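Local coordinates for protein group 1 truncated hemoglobin GlbN (PDB 1S69) that binds one heme per subunit and forms a very stable complex with oxygen, as a monomeric truncated hemoglobin, at residues A[64-67]-A[68-72]. Residues are numbered along the deposited sequence; the frame is centred on the assembly and turned at random.
Sequences RYMR and EAHKE. With HEM (protoporphyrin IX containing Fe), chain D.
With CG of His70 turned opposite its carbonyl carbon (chi1 -60°) and that of Met66 likewise (chi1 -69°), the two side chains run side by side toward the heme, at the start of helix 66-77 in this truncated 2-on-2 globin. His70 is the proximal ligand: an imidazole suits the place because its two nitrogens do different work. NE2 binds the heme iron at 2.1 Å, while ND1 donates a fairly straight bond of 2.7 Å to a lone pair of Met66 O. Held at both nitrogens, the ring has its rotation fixed, and the ND1 bond would probably make it a more electron-rich ligand. Met66, flexible and apolar, lays SD at the imidazole edge, 3.6 Å from His70 CE1, and against HEM CHB. An alanine here would probably open a gap between imidazole, porphyrin and His117, leaving the ring edge less supported. Three residues after the N-cap, Glu68 is long and acidic enough for OE2 to accept the N-H of Tyr65, the N-cap residue, at 2.8 Å through its anti lone pair. Arg64, long and cationic, holds one heme propionate twice: its backbone N donates to HEM O2A, and NH1 to HEM O1A at 3.0 Å, with that oxygen near the guanidinium plane.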
loop_
_atom_site.group_PDB
_atom_site.type_symbol
_atom_site.label_atom_id
_atom_site.label_comp_id
_atom_site.label_asym_id
_atom_site.label_seq_id
_atom_site.Cartn_x
_atom_site.Cartn_y
_atom_site.Cartn_z
ATOM N N ARG A 64 2.787 -6.725 11.283
ATOM C CA ARG A 64 2.204 -5.753 12.232
ATOM C C ARG A 64 0.840 -5.201 11.830
ATOM O O ARG A 64 0.489 -5.160 10.636
ATOM C CB ARG A 64 3.135 -4.574 12.398
ATOM C CG ARG A 64 4.372 -4.856 13.230
ATOM C CD ARG A 64 5.233 -3.606 13.298
ATOM N NE ARG A 64 6.487 -3.886 13.955
ATOM C CZ ARG A 64 7.575 -4.506 13.396
ATOM N NH1 ARG A 64 7.581 -4.966 12.116
ATOM N NH2 ARG A 64 8.681 -4.660 14.131
ATOM N N TYR A 65 0.060 -4.806 12.847
ATOM C CA TYR A 65 -1.142 -4.018 12.608
ATOM C C TYR A 65 -0.781 -2.655 12.082
ATOM O O TYR A 65 0.270 -2.113 12.451
ATOM C CB TYR A 65 -1.966 -3.906 13.882
ATOM C CG TYR A 65 -2.558 -5.253 14.214
ATOM C CD1 TYR A 65 -1.891 -6.129 15.074
ATOM C CD2 TYR A 65 -3.776 -5.642 13.661
ATOM C CE1 TYR A 65 -2.405 -7.376 15.389
ATOM C CE2 TYR A 65 -4.323 -6.886 13.961
ATOM C CZ TYR A 65 -3.599 -7.758 14.823
ATOM O OH TYR A 65 -4.092 -8.997 15.132
ATOM N N MET A 66 -1.674 -2.075 11.290
ATOM C CA MET A 66 -1.396 -0.749 10.666
ATOM C C MET A 66 -1.127 0.352 11.643
ATOM O O MET A 66 -0.312 1.241 11.375
ATOM C CB MET A 66 -2.544 -0.339 9.734
ATOM C CG MET A 66 -2.586 -1.260 8.486
ATOM S SD MET A 66 -1.114 -1.279 7.448
ATOM C CE MET A 66 -0.298 -2.749 8.066
ATOM N N ARG A 67 -1.855 0.349 12.767
ATOM C CA ARG A 67 -1.684 1.427 13.721
ATOM C C ARG A 67 -0.287 1.376 14.355
ATOM O O ARG A 67 0.435 2.415 14.364
ATOM C CB ARG A 67 -2.806 1.418 14.772
ATOM C CG ARG A 67 -2.693 2.532 15.811
ATOM C CD ARG A 67 -3.862 2.534 16.854
ATOM N NE ARG A 67 -5.004 3.031 16.175
ATOM C CZ ARG A 67 -5.455 4.279 16.225
ATOM N NH1 ARG A 67 -4.970 5.145 17.075
ATOM N NH2 ARG A 67 -6.494 4.617 15.481
ATOM N N GLU A 68 0.132 0.198 14.849
ATOM C CA GLU A 68 1.462 0.104 15.443
ATOM C C GLU A 68 2.542 0.303 14.354
ATOM O O GLU A 68 3.599 0.884 14.624
ATOM C CB GLU A 68 1.675 -1.265 16.172
ATOM C CG GLU A 68 1.669 -2.478 15.209
ATOM C CD GLU A 68 1.652 -3.829 15.955
ATOM O OE1 GLU A 68 2.189 -3.896 17.087
ATOM O OE2 GLU A 68 1.085 -4.802 15.460
ATOM N N ALA A 69 2.278 -0.182 13.131
ATOM C CA ALA A 69 3.244 -0.086 12.044
ATOM C C ALA A 69 3.620 1.377 11.746
ATOM O O ALA A 69 4.763 1.654 11.391
ATOM C CB ALA A 69 2.696 -0.733 10.816
ATOM N N HIS A 70 2.647 2.295 11.875
ATOM C CA HIS A 70 2.823 3.686 11.407
ATOM C C HIS A 70 2.942 4.672 12.541
ATOM O O HIS A 70 3.127 5.819 12.292
ATOM C CB HIS A 70 1.735 4.094 10.424
ATOM C CG HIS A 70 1.717 3.233 9.197
ATOM N ND1 HIS A 70 0.955 2.087 9.103
ATOM C CD2 HIS A 70 2.450 3.289 8.059
ATOM C CE1 HIS A 70 1.139 1.522 7.917
ATOM N NE2 HIS A 70 2.089 2.187 7.301
ATOM N N LYS A 71 2.858 4.170 13.783
ATOM C CA LYS A 71 2.809 5.011 14.983
ATOM C C LYS A 71 3.978 6.024 15.072
ATOM O O LYS A 71 3.758 7.210 15.297
ATOM C CB LYS A 71 2.848 4.109 16.251
ATOM C CG LYS A 71 2.904 4.931 17.546
ATOM C CD LYS A 71 3.072 3.986 18.707
ATOM C CE LYS A 71 2.259 4.498 19.863
ATOM N NZ LYS A 71 3.152 4.874 20.935
ATOM N N GLU A 72 5.211 5.515 14.889
ATOM C CA GLU A 72 6.399 6.335 15.026
ATOM C C GLU A 72 6.444 7.420 13.954
ATOM O O GLU A 72 6.930 8.560 14.217
ATOM C CB GLU A 72 7.633 5.431 15.033
ATOM C CG GLU A 72 8.928 6.094 15.449
ATOM C CD GLU A 72 9.633 6.868 14.328
ATOM O OE1 GLU A 72 9.380 6.629 13.095
ATOM O OE2 GLU A 72 10.452 7.762 14.694
HETATM C CHA HEM D . 5.172 0.026 6.978
HETATM C CHB HEM D . 0.994 -0.997 4.655
HETATM C CHC HEM D . 0.047 3.751 4.360
HETATM C CHD HEM D . 4.768 4.547 5.277
HETATM C C1A HEM D . 4.077 -0.654 6.425
HETATM C C2A HEM D . 3.902 -2.094 6.412
HETATM C C3A HEM D . 2.786 -2.376 5.749
HETATM C C4A HEM D . 2.193 -1.146 5.318
HETATM C CMA HEM D . 2.238 -3.805 5.466
HETATM C CAA HEM D . 4.923 -3.068 7.048
HETATM C CBA HEM D . 4.263 -3.490 8.373
HETATM C CGA HEM D . 4.914 -4.633 9.143
HETATM O O1A HEM D . 5.905 -4.283 9.770
HETATM O O2A HEM D . 4.453 -5.842 9.176
HETATM C C1B HEM D . 0.376 0.216 4.431
HETATM C C2B HEM D . -0.907 0.333 3.829
HETATM C C3B HEM D . -1.213 1.660 3.764
HETATM C C4B HEM D . -0.068 2.380 4.297
HETATM C CMB HEM D . -1.773 -0.899 3.392
HETATM C CAB HEM D . -2.453 2.435 3.156
HETATM C CBB HEM D . -3.042 2.172 1.947
HETATM C C1C HEM D . 1.274 4.389 4.586
HETATM C C2C HEM D . 1.507 5.801 4.409
HETATM C C3C HEM D . 2.829 5.984 4.628
HETATM C C4C HEM D . 3.450 4.725 4.948
HETATM C CMC HEM D . 0.355 6.811 4.036
HETATM C CAC HEM D . 3.706 7.250 4.571
HETATM C CBC HEM D . 3.624 8.035 3.507
HETATM C C1D HEM D . 5.303 3.425 5.832
HETATM C C2D HEM D . 6.621 3.327 6.361
HETATM C C3D HEM D . 6.701 1.938 6.901
HETATM C C4D HEM D . 5.451 1.320 6.671
HETATM C CMD HEM D . 7.728 4.382 6.388
HETATM C CAD HEM D . 7.885 1.264 7.563
HETATM C CBD HEM D . 7.716 1.786 8.992
HETATM C CGD HEM D . 9.012 1.660 9.729
HETATM O O1D HEM D . 9.271 0.588 10.256
HETATM O O2D HEM D . 9.788 2.620 9.808
HETATM N NA HEM D . 3.031 -0.129 5.716
HETATM N NB HEM D . 0.897 1.489 4.695
HETATM N NC HEM D . 2.470 3.786 4.914
HETATM N ND HEM D . 4.617 2.229 6.055
HETATM FE FE HEM D . 2.777 1.842 5.354
#